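Local coordinates for MutT/nudix family protein (Shewanella oneidensis, PDB 3GZ5), which regulates transcription of NAD metabolism genes in an ADP-ribose-dependent manner, pairing a nudix domain with a winged helix domain that binds DNA, at the interface of chains A and B. Coordinates in Å, arbitrary orientation; residue numbers count along the deposited sequence, not the author numbering. Chains: chain A/B, MutT/nudix family protein.

Contact 1: the interface of chains A and B. Residues chain A 68, 89, 91-93, 107; chain B 68, 89, 91-93, 105, 107.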
loop_
_atom_site.group_PDB
_atom_site.type_symbol
_atom_site.label_atom_id
_atom_site.label_comp_id
_atom_site.label_asym_id
_atom_site.label_seq_id
_atom_site.Cartn_x
_atom_site.Cartn_y
_atom_site.Cartn_z
ATOM N N LEU A 68 2.625 0.691 -15.629
ATOM C CA LEU A 68 3.415 1.492 -14.678
ATOM C C LEU A 68 4.689 0.781 -14.230
ATOM O O LEU A 68 5.741 1.405 -14.145
ATOM C CB LEU A 68 2.565 1.912 -13.478
ATOM C CG LEU A 68 1.491 2.946 -13.805
ATOM C CD1 LEU A 68 0.605 3.159 -12.577
ATOM C CD2 LEU A 68 2.116 4.251 -14.240
ATOM N N GLN A 89 5.119 -1.479 -5.619
ATOM C CA GLN A 89 4.527 -0.155 -5.570
ATOM C C GLN A 89 4.364 0.308 -4.141
ATOM O O GLN A 89 3.918 -0.471 -3.288
ATOM C CB GLN A 89 3.173 -0.129 -6.267
ATOM C CG GLN A 89 2.710 1.254 -6.673
ATOM C CD GLN A 89 1.396 1.206 -7.417
ATOM O OE1 GLN A 89 1.363 1.245 -8.659
ATOM N NE2 GLN A 89 0.309 1.089 -6.679
ATOM N N CYS A 91 3.211 4.050 -3.029
ATOM C CA CYS A 91 2.132 5.008 -2.790
ATOM C C CYS A 91 2.137 5.935 -3.982
ATOM O O CYS A 91 3.121 5.975 -4.734
ATOM C CB CYS A 91 2.392 5.834 -1.513
ATOM S SG CYS A 91 3.910 6.827 -1.611
ATOM N N THR A 92 1.045 6.671 -4.163
ATOM C CA THR A 92 0.981 7.698 -5.183
ATOM C C THR A 92 0.746 8.988 -4.434
ATOM O O THR A 92 -0.163 9.089 -3.606
ATOM C CB THR A 92 -0.144 7.410 -6.238
ATOM O OG1 THR A 92 0.129 6.164 -6.874
ATOM C CG2 THR A 92 -0.224 8.497 -7.303
ATOM N N VAL A 93 1.612 9.960 -4.718
ATOM C CA VAL A 93 1.519 11.292 -4.134
ATOM C C VAL A 93 1.072 12.222 -5.246
ATOM O O VAL A 93 1.588 12.155 -6.365
ATOM C CB VAL A 93 2.894 11.766 -3.592
ATOM C CG1 VAL A 93 2.774 13.114 -2.916
ATOM C CG2 VAL A 93 3.417 10.749 -2.603
ATOM N N VAL A 107 3.705 8.264 -8.970
ATOM C CA VAL A 107 3.532 6.911 -8.483
ATOM C C VAL A 107 4.904 6.376 -8.044
ATOM O O VAL A 107 5.818 6.190 -8.870
ATOM C CB VAL A 107 2.955 5.964 -9.554
ATOM C CG1 VAL A 107 2.590 4.617 -8.913
ATOM C CG2 VAL A 107 1.772 6.602 -10.278
ATOM N N LEU B 68 -4.674 14.338 -3.734
ATOM C CA LEU B 68 -5.428 13.160 -4.176
ATOM C C LEU B 68 -6.493 12.713 -3.180
ATOM O O LEU B 68 -7.577 12.332 -3.586
ATOM C CB LEU B 68 -4.481 12.018 -4.481
ATOM C CG LEU B 68 -3.567 12.234 -5.691
ATOM C CD1 LEU B 68 -2.595 11.093 -5.721
ATOM C CD2 LEU B 68 -4.394 12.367 -7.008
ATOM N N GLN B 89 -5.373 4.774 0.657
ATOM C CA GLN B 89 -4.999 4.402 -0.697
ATOM C C GLN B 89 -4.762 2.889 -0.805
ATOM O O GLN B 89 -4.054 2.293 0.021
ATOM C CB GLN B 89 -3.740 5.183 -1.099
ATOM C CG GLN B 89 -3.661 5.573 -2.557
ATOM C CD GLN B 89 -2.439 6.411 -2.861
ATOM O OE1 GLN B 89 -2.508 7.649 -2.928
ATOM N NE2 GLN B 89 -1.326 5.751 -3.054
ATOM N N CYS B 91 -4.121 1.123 -4.249
ATOM C CA CYS B 91 -3.185 0.828 -5.300
ATOM C C CYS B 91 -3.427 1.838 -6.430
ATOM O O CYS B 91 -4.437 2.562 -6.435
ATOM C CB CYS B 91 -3.354 -0.620 -5.801
ATOM S SG CYS B 91 -4.992 -0.926 -6.509
ATOM N N THR B 92 -2.462 1.921 -7.339
ATOM C CA THR B 92 -2.569 2.742 -8.539
ATOM C C THR B 92 -2.403 1.756 -9.667
ATOM O O THR B 92 -1.413 1.038 -9.719
ATOM C CB THR B 92 -1.480 3.847 -8.559
ATOM O OG1 THR B 92 -1.775 4.771 -7.508
ATOM C CG2 THR B 92 -1.453 4.611 -9.877
ATOM N N VAL B 93 -3.407 1.664 -10.527
ATOM C CA VAL B 93 -3.285 0.809 -11.709
ATOM C C VAL B 93 -3.125 1.678 -12.956
ATOM O O VAL B 93 -3.854 2.666 -13.142
ATOM C CB VAL B 93 -4.478 -0.159 -11.844
ATOM C CG1 VAL B 93 -4.323 -1.019 -13.087
ATOM C CG2 VAL B 93 -4.517 -1.099 -10.627
ATOM N N VAL B 105 -4.480 5.726 -16.053
ATOM C CA VAL B 105 -3.981 5.487 -14.714
ATOM C C VAL B 105 -5.087 5.787 -13.720
ATOM O O VAL B 105 -5.714 6.829 -13.797
ATOM C CB VAL B 105 -2.721 6.363 -14.425
ATOM C CG1 VAL B 105 -2.258 6.201 -12.994
ATOM C CG2 VAL B 105 -1.593 5.988 -15.376
ATOM N N VAL B 107 -5.832 5.942 -9.525
ATOM C CA VAL B 107 -5.414 5.849 -8.138
ATOM C C VAL B 107 -6.622 5.376 -7.308
ATOM O O VAL B 107 -7.643 6.079 -7.197
ATOM C CB VAL B 107 -4.842 7.185 -7.635
ATOM C CG1 VAL B 107 -4.273 7.021 -6.226
ATOM C CG2 VAL B 107 -3.779 7.738 -8.638
#
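A:Thr92 and B:Thr92 face each other tip to tip across the two-fold axis, and with A:Gln89 and B:Gln89 they bury most of the surface in this patch. The two hydroxyls meet in a short hydrogen bond, OG1 of A:Thr92 lying 2.4 Å from OG1 of B:Thr92; which one donates is not decided. In both threonines OG1 sits beside the backbone N (chi1 -60° in A, -68° in B), which leaves CG2 anti to N and aimed at the partner's hydrocarbon. The methyl CG2 of B:Thr92 packs 3.7 Å from CD1 of A:Leu68 and also meets CG2 of A:Val107 tip to tip; the two-fold-related contacts form around A:Thr92. A:Gln89 crosses B:Thr92 at about a right angle, and both glutamines, extended beyond CG, set their amides against the backbone of the opposite Thr92. As modelled, like groups face each other: OE1 of A:Gln89 lies 3.0 Å from the carbonyl O of B:Thr92, an acceptor clash, and NE2 of A:Gln89 lies 3.0 Å from N of B:Thr92, two donors. The same mismatch recurs for B:Gln89, and turning both amides by 180° would probably convert every such pair into a hydrogen bond. The site thus joins strand 86-95 of each chain, backed by strand 104-112 and the first residue of helix 68-80, in the middle of the nudix–nudix dimer interface.

Contact 2: the interface of chains A and B. Residues chain A 23, 60, 62, 65-68; chain B 21, 94-96, 103, 105.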
loop_
_atom_site.group_PDB
_atom_site.type_symbol
_atom_site.label_atom_id
_atom_site.label_comp_id
_atom_site.label_asym_id
_atom_site.label_seq_id
_atom_site.Cartn_x
_atom_site.Cartn_y
_atom_site.Cartn_z
ATOM N N LEU A 23 2.696 13.862 -14.613
ATOM C CA LEU A 23 2.517 12.508 -14.125
ATOM C C LEU A 23 3.813 11.720 -14.321
ATOM O O LEU A 23 4.312 11.584 -15.436
ATOM C CB LEU A 23 1.325 11.843 -14.824
ATOM C CG LEU A 23 1.029 10.375 -14.544
ATOM C CD1 LEU A 23 0.587 10.126 -13.092
ATOM C CD2 LEU A 23 -0.038 9.953 -15.516
ATOM N N ILE A 60 5.957 8.561 -18.196
ATOM C CA ILE A 60 5.563 7.377 -18.960
ATOM C C ILE A 60 5.877 7.638 -20.439
ATOM O O ILE A 60 5.664 8.737 -20.948
ATOM C CB ILE A 60 4.025 7.089 -18.744
ATOM C CG1 ILE A 60 3.716 6.853 -17.253
ATOM C CG2 ILE A 60 3.500 5.951 -19.662
ATOM C CD1 ILE A 60 2.210 7.029 -16.874
ATOM N N GLU A 62 4.526 6.065 -23.705
ATOM C CA GLU A 62 3.532 5.123 -24.263
ATOM C C GLU A 62 4.050 4.274 -25.449
ATOM O O GLU A 62 3.423 3.297 -25.837
ATOM C CB GLU A 62 2.261 5.853 -24.658
ATOM C CG GLU A 62 1.650 6.678 -23.541
ATOM C CD GLU A 62 0.252 7.159 -23.881
ATOM O OE1 GLU A 62 -0.235 6.856 -24.983
ATOM O OE2 GLU A 62 -0.371 7.834 -23.051
ATOM N N ASP A 65 6.299 1.580 -22.903
ATOM C CA ASP A 65 5.788 1.104 -21.620
ATOM C C ASP A 65 4.365 0.645 -21.771
ATOM O O ASP A 65 3.509 1.406 -22.231
ATOM C CB ASP A 65 5.781 2.214 -20.546
ATOM C CG ASP A 65 7.101 2.931 -20.402
ATOM O OD1 ASP A 65 8.190 2.331 -20.578
ATOM O OD2 ASP A 65 7.045 4.122 -20.047
ATOM N N GLU A 66 4.089 -0.575 -21.345
ATOM C CA GLU A 66 2.725 -1.077 -21.420
ATOM C C GLU A 66 2.004 -0.947 -20.098
ATOM O O GLU A 66 0.774 -1.053 -20.055
ATOM C CB GLU A 66 2.717 -2.532 -21.885
ATOM C CG GLU A 66 3.465 -2.720 -23.199
ATOM C CD GLU A 66 3.568 -4.172 -23.614
ATOM O OE1 GLU A 66 3.958 -4.407 -24.789
ATOM O OE2 GLU A 66 3.271 -5.064 -22.767
ATOM N N SER A 67 2.773 -0.730 -19.027
ATOM C CA SER A 67 2.223 -0.573 -17.662
ATOM C C SER A 67 3.112 0.332 -16.812
ATOM O O SER A 67 4.220 0.692 -17.221
ATOM C CB SER A 67 2.059 -1.933 -16.981
ATOM O OG SER A 67 3.327 -2.526 -16.716
ATOM N N LEU A 68 2.625 0.691 -15.629
ATOM C CA LEU A 68 3.415 1.492 -14.678
ATOM C C LEU A 68 4.689 0.781 -14.230
ATOM O O LEU A 68 5.741 1.405 -14.145
ATOM C CB LEU A 68 2.565 1.912 -13.478
ATOM C CG LEU A 68 1.491 2.946 -13.805
ATOM C CD1 LEU A 68 0.605 3.159 -12.577
ATOM C CD2 LEU A 68 2.116 4.251 -14.240
ATOM N N GLN B 21 -1.968 11.253 -20.347
ATOM C CA GLN B 21 -2.729 10.059 -19.831
ATOM C C GLN B 21 -4.088 10.458 -19.207
ATOM O O GLN B 21 -4.222 11.578 -18.663
ATOM C CB GLN B 21 -1.894 9.235 -18.821
ATOM C CG GLN B 21 -0.719 8.447 -19.416
ATOM C CD GLN B 21 0.498 9.314 -19.763
ATOM O OE1 GLN B 21 0.998 10.090 -18.940
ATOM N NE2 GLN B 21 0.979 9.173 -20.981
ATOM N N GLY B 94 -2.178 1.305 -13.813
ATOM C CA GLY B 94 -1.970 2.055 -15.048
ATOM C C GLY B 94 -1.324 1.208 -16.113
ATOM O O GLY B 94 -0.277 0.627 -15.882
ATOM N N ASN B 95 -1.973 1.135 -17.270
ATOM C CA ASN B 95 -1.505 0.380 -18.418
ATOM C C ASN B 95 -2.305 0.771 -19.673
ATOM O O ASN B 95 -3.222 1.620 -19.612
ATOM C CB ASN B 95 -1.605 -1.133 -18.142
ATOM C CG ASN B 95 -3.031 -1.583 -17.838
ATOM O OD1 ASN B 95 -3.305 -2.190 -16.805
ATOM N ND2 ASN B 95 -3.942 -1.262 -18.727
ATOM N N ASN B 96 -1.980 0.118 -20.796
ATOM C CA ASN B 96 -2.457 0.540 -22.105
ATOM C C ASN B 96 -3.643 -0.293 -22.599
ATOM O O ASN B 96 -4.117 -0.115 -23.725
ATOM C CB ASN B 96 -1.302 0.564 -23.138
ATOM C CG ASN B 96 -0.714 -0.823 -23.445
ATOM O OD1 ASN B 96 -1.031 -1.827 -22.803
ATOM N ND2 ASN B 96 0.162 -0.868 -24.448
ATOM N N TRP B 103 -4.057 4.869 -22.917
ATOM C CA TRP B 103 -3.287 4.610 -21.712
ATOM C C TRP B 103 -4.065 5.319 -20.601
ATOM O O TRP B 103 -4.433 6.479 -20.765
ATOM C CB TRP B 103 -1.930 5.263 -21.850
ATOM C CG TRP B 103 -0.763 4.396 -21.489
ATOM C CD1 TRP B 103 0.036 3.727 -22.353
ATOM C CD2 TRP B 103 -0.268 4.114 -20.172
ATOM N NE1 TRP B 103 1.016 3.054 -21.668
ATOM C CE2 TRP B 103 0.855 3.272 -20.325
ATOM C CE3 TRP B 103 -0.660 4.501 -18.876
ATOM C CZ2 TRP B 103 1.598 2.796 -19.236
ATOM C CZ3 TRP B 103 0.075 4.018 -17.784
ATOM C CH2 TRP B 103 1.194 3.176 -17.978
ATOM N N VAL B 105 -4.480 5.726 -16.053
ATOM C CA VAL B 105 -3.981 5.487 -14.714
ATOM C C VAL B 105 -5.087 5.787 -13.720
ATOM O O VAL B 105 -5.714 6.829 -13.797
ATOM C CB VAL B 105 -2.721 6.363 -14.425
ATOM C CG1 VAL B 105 -2.258 6.201 -12.994
ATOM C CG2 VAL B 105 -1.593 5.988 -15.376
HETATM O O HOH W 1 3.690 10.699 -17.874
HETATM O O HOH W 2 3.794 10.752 -21.216
#
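The indole of B:Trp103 packs against the partner's nudix domain beside the loop that leads into helix 68-80. Its CB lies against the carboxylate of A:Glu62, 3.5 Å from CD, and CD1 packs on CG of the same residue. At the pyrrole edge NE1 donates to the backbone O of A:Asp65 (3.0 Å, 159° at H); the acceptor lies in the ring plane, although the N-H arrives from above the carbonyl plane. Further out, CZ2 is 3.7 Å from CG2 of A:Ile60, a methyl over one face of the six-membered ring, CZ3 meets CD1 of A:Ile60, and CH2 at the tip runs against the backbone between A:Ser67 and A:Leu68. The backbone of B:Asn95 and B:Asn96 covers the opposite face. An alanine in place of B:Trp103 would probably loosen the grip on this loop, losing the bond to A:Asp65 and the packing on A:Ile60. A:Ser67 and B:Asn95 form an antiparallel bridge, and N of A:Leu68 donates to O of B:Gly94 (2.9 Å). B:Gln21, bent at chi2 (76°), donates through NE2 to the anti lone pair of OE2 of A:Glu62 at 2.8 Å, while OE1 of B:Gln21 holds a water that also binds O of A:Leu23 at 2.7 Å.

Contact 3: the interface of chains A and B. Residues chain A 162, 234-237; chain B 162, 234-237.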
loop_
_atom_site.group_PDB
_atom_site.type_symbol
_atom_site.label_atom_id
_atom_site.label_comp_id
_atom_site.label_asym_id
_atom_site.label_seq_id
_atom_site.Cartn_x
_atom_site.Cartn_y
_atom_site.Cartn_z
ATOM N N TYR A 162 7.715 -9.015 8.618
ATOM C CA TYR A 162 6.762 -10.002 8.085
ATOM C C TYR A 162 7.194 -10.835 6.859
ATOM O O TYR A 162 6.401 -11.597 6.330
ATOM C CB TYR A 162 5.420 -9.322 7.773
ATOM C CG TYR A 162 4.741 -8.802 9.014
ATOM C CD1 TYR A 162 4.734 -7.431 9.297
ATOM C CD2 TYR A 162 4.146 -9.676 9.927
ATOM C CE1 TYR A 162 4.143 -6.936 10.449
ATOM C CE2 TYR A 162 3.528 -9.182 11.091
ATOM C CZ TYR A 162 3.546 -7.811 11.348
ATOM O OH TYR A 162 2.968 -7.292 12.494
ATOM N N PHE A 234 4.921 -13.753 6.629
ATOM C CA PHE A 234 4.734 -14.426 7.918
ATOM C C PHE A 234 3.480 -13.868 8.581
ATOM O O PHE A 234 3.215 -12.666 8.471
ATOM C CB PHE A 234 5.941 -14.211 8.831
ATOM C CG PHE A 234 7.193 -14.888 8.349
ATOM C CD1 PHE A 234 7.497 -16.195 8.752
ATOM C CD2 PHE A 234 8.070 -14.226 7.485
ATOM C CE1 PHE A 234 8.665 -16.833 8.303
ATOM C CE2 PHE A 234 9.230 -14.849 7.027
ATOM C CZ PHE A 234 9.531 -16.161 7.441
ATOM N N LEU A 235 2.720 -14.734 9.252
ATOM C CA LEU A 235 1.530 -14.313 10.003
ATOM C C LEU A 235 1.924 -13.580 11.295
ATOM O O LEU A 235 1.350 -12.546 11.651
ATOM C CB LEU A 235 0.594 -15.500 10.287
ATOM C CG LEU A 235 -0.578 -15.761 9.311
ATOM C CD1 LEU A 235 -0.128 -16.265 7.946
ATOM C CD2 LEU A 235 -1.614 -16.725 9.890
ATOM N N ARG A 236 2.938 -14.107 11.975
ATOM C CA ARG A 236 3.431 -13.482 13.188
ATOM C C ARG A 236 4.595 -12.577 12.847
ATOM O O ARG A 236 5.421 -12.917 11.999
ATOM C CB ARG A 236 3.893 -14.543 14.185
ATOM C CG ARG A 236 3.549 -14.227 15.635
ATOM C CD ARG A 236 3.083 -15.500 16.400
ATOM N NE ARG A 236 1.974 -16.176 15.715
ATOM C CZ ARG A 236 2.117 -17.236 14.915
ATOM N NH1 ARG A 236 3.324 -17.752 14.702
ATOM N NH2 ARG A 236 1.051 -17.784 14.328
ATOM N N ASN A 237 4.659 -11.435 13.517
ATOM C CA ASN A 237 5.814 -10.574 13.427
ATOM C C ASN A 237 7.057 -11.310 13.907
ATOM O O ASN A 237 6.981 -12.302 14.646
ATOM C CB ASN A 237 5.611 -9.304 14.261
ATOM C CG ASN A 237 5.836 -9.536 15.754
ATOM O OD1 ASN A 237 6.939 -9.310 16.271
ATOM N ND2 ASN A 237 4.800 -10.001 16.448
ATOM N N TYR B 162 -4.995 -7.614 11.579
ATOM C CA TYR B 162 -3.971 -6.804 12.238
ATOM C C TYR B 162 -4.446 -5.478 12.803
ATOM O O TYR B 162 -3.623 -4.711 13.274
ATOM C CB TYR B 162 -2.784 -6.543 11.295
ATOM C CG TYR B 162 -2.052 -7.788 10.888
ATOM C CD1 TYR B 162 -1.171 -8.429 11.765
ATOM C CD2 TYR B 162 -2.251 -8.339 9.624
ATOM C CE1 TYR B 162 -0.497 -9.598 11.383
ATOM C CE2 TYR B 162 -1.586 -9.501 9.231
ATOM C CZ TYR B 162 -0.714 -10.114 10.111
ATOM O OH TYR B 162 -0.073 -11.248 9.693
ATOM N N PHE B 234 -1.838 -4.215 15.395
ATOM C CA PHE B 234 -1.293 -5.286 16.231
ATOM C C PHE B 234 -0.111 -5.894 15.501
ATOM O O PHE B 234 -0.127 -6.016 14.272
ATOM C CB PHE B 234 -2.310 -6.412 16.467
ATOM C CG PHE B 234 -3.542 -5.992 17.210
ATOM C CD1 PHE B 234 -3.528 -5.871 18.596
ATOM C CD2 PHE B 234 -4.733 -5.754 16.527
ATOM C CE1 PHE B 234 -4.678 -5.506 19.287
ATOM C CE2 PHE B 234 -5.889 -5.391 17.205
ATOM C CZ PHE B 234 -5.862 -5.257 18.586
ATOM N N LEU B 235 0.908 -6.279 16.256
ATOM C CA LEU B 235 2.064 -6.983 15.693
ATOM C C LEU B 235 1.754 -8.453 15.351
ATOM O O LEU B 235 2.168 -8.972 14.303
ATOM C CB LEU B 235 3.274 -6.837 16.623
ATOM C CG LEU B 235 4.324 -5.802 16.186
ATOM C CD1 LEU B 235 3.740 -4.391 16.079
ATOM C CD2 LEU B 235 5.548 -5.814 17.117
ATOM N N ARG B 236 1.008 -9.116 16.226
ATOM C CA ARG B 236 0.559 -10.479 15.988
ATOM C C ARG B 236 -0.822 -10.489 15.336
ATOM O O ARG B 236 -1.680 -9.653 15.668
ATOM C CB ARG B 236 0.559 -11.319 17.287
ATOM C CG ARG B 236 0.655 -10.546 18.648
ATOM C CD ARG B 236 -0.561 -9.609 18.975
ATOM N NE ARG B 236 -0.300 -8.187 18.678
ATOM C CZ ARG B 236 0.298 -7.324 19.503
ATOM N NH1 ARG B 236 0.724 -7.709 20.701
ATOM N NH2 ARG B 236 0.482 -6.064 19.136
ATOM N N ASN B 237 -1.018 -11.431 14.406
ATOM C CA ASN B 237 -2.323 -11.679 13.780
ATOM C C ASN B 237 -3.407 -12.082 14.779
ATOM O O ASN B 237 -3.110 -12.505 15.901
ATOM C CB ASN B 237 -2.212 -12.746 12.684
ATOM C CG ASN B 237 -1.501 -14.016 13.160
ATOM O OD1 ASN B 237 -0.393 -13.963 13.706
ATOM N ND2 ASN B 237 -2.131 -15.169 12.933
HETATM O O HOH W 3 1.779 -4.986 12.297
#
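The last residue of helix 145-162 and the C-terminal loop around residues 234-237 of one chain meet the same two elements of the other. The loops run antiparallel, with a beta bridge between A:Arg236 and B:Arg236 at the two-fold axis. The two Tyr162 rings lie together on one side of this bridge, flanking the axis. In each tyrosine, CG lies anti to the carbonyl carbon (chi1 -65° in A), which sends the ring toward the partner loop. The phenol OH of A:Tyr162 donates to the backbone O of B:Leu235 at 2.6 Å, and OH of B:Tyr162 to O of A:Leu235 at 2.7 Å. Both bonds fall in the carbonyl plane, on a lone pair, and each carbonyl oxygen also lies in the plane of the tyrosine ring, which suits a phenol O-H in that plane. The two rings approach edge-to-face, planes 65° apart, with CE2 of A:Tyr162 4.1 Å from CE1 of B:Tyr162, packing that probably restrains their rotation. Around them each Asn237 crosses the opposite Leu235 obliquely: ND2 of A:Asn237 rests 3.5 Å from CB of B:Leu235. The copies differ here, since OD1 of B:Asn237 is modelled 3.0 Å from O of A:Leu235, two acceptors in a clash that a flipped amide would probably relieve. OH of A:Tyr162 is also bound to a water at 2.6 Å, and that water continues to the backbone O of B:Phe234 at 2.9 Å.

Contacts 1 and 2 are neighbours, the centres of their C-alpha atoms about 12 Å apart, and they share A:Leu68 and B:Val105 as well as strands 86-95 and 104-112; together they form one continuous nudix–nudix surface. Contact 3 stands apart, its C-alpha centre about 25 Å from that of contact 1 and about 35 Å from that of contact 2, and uses the end of helix 145-162 and the C-terminal loop instead. The two chains are therefore joined at two separate regions. Such double attachment would probably keep the winged helix domains in a set relation and could couple them to changes in the nudix domains.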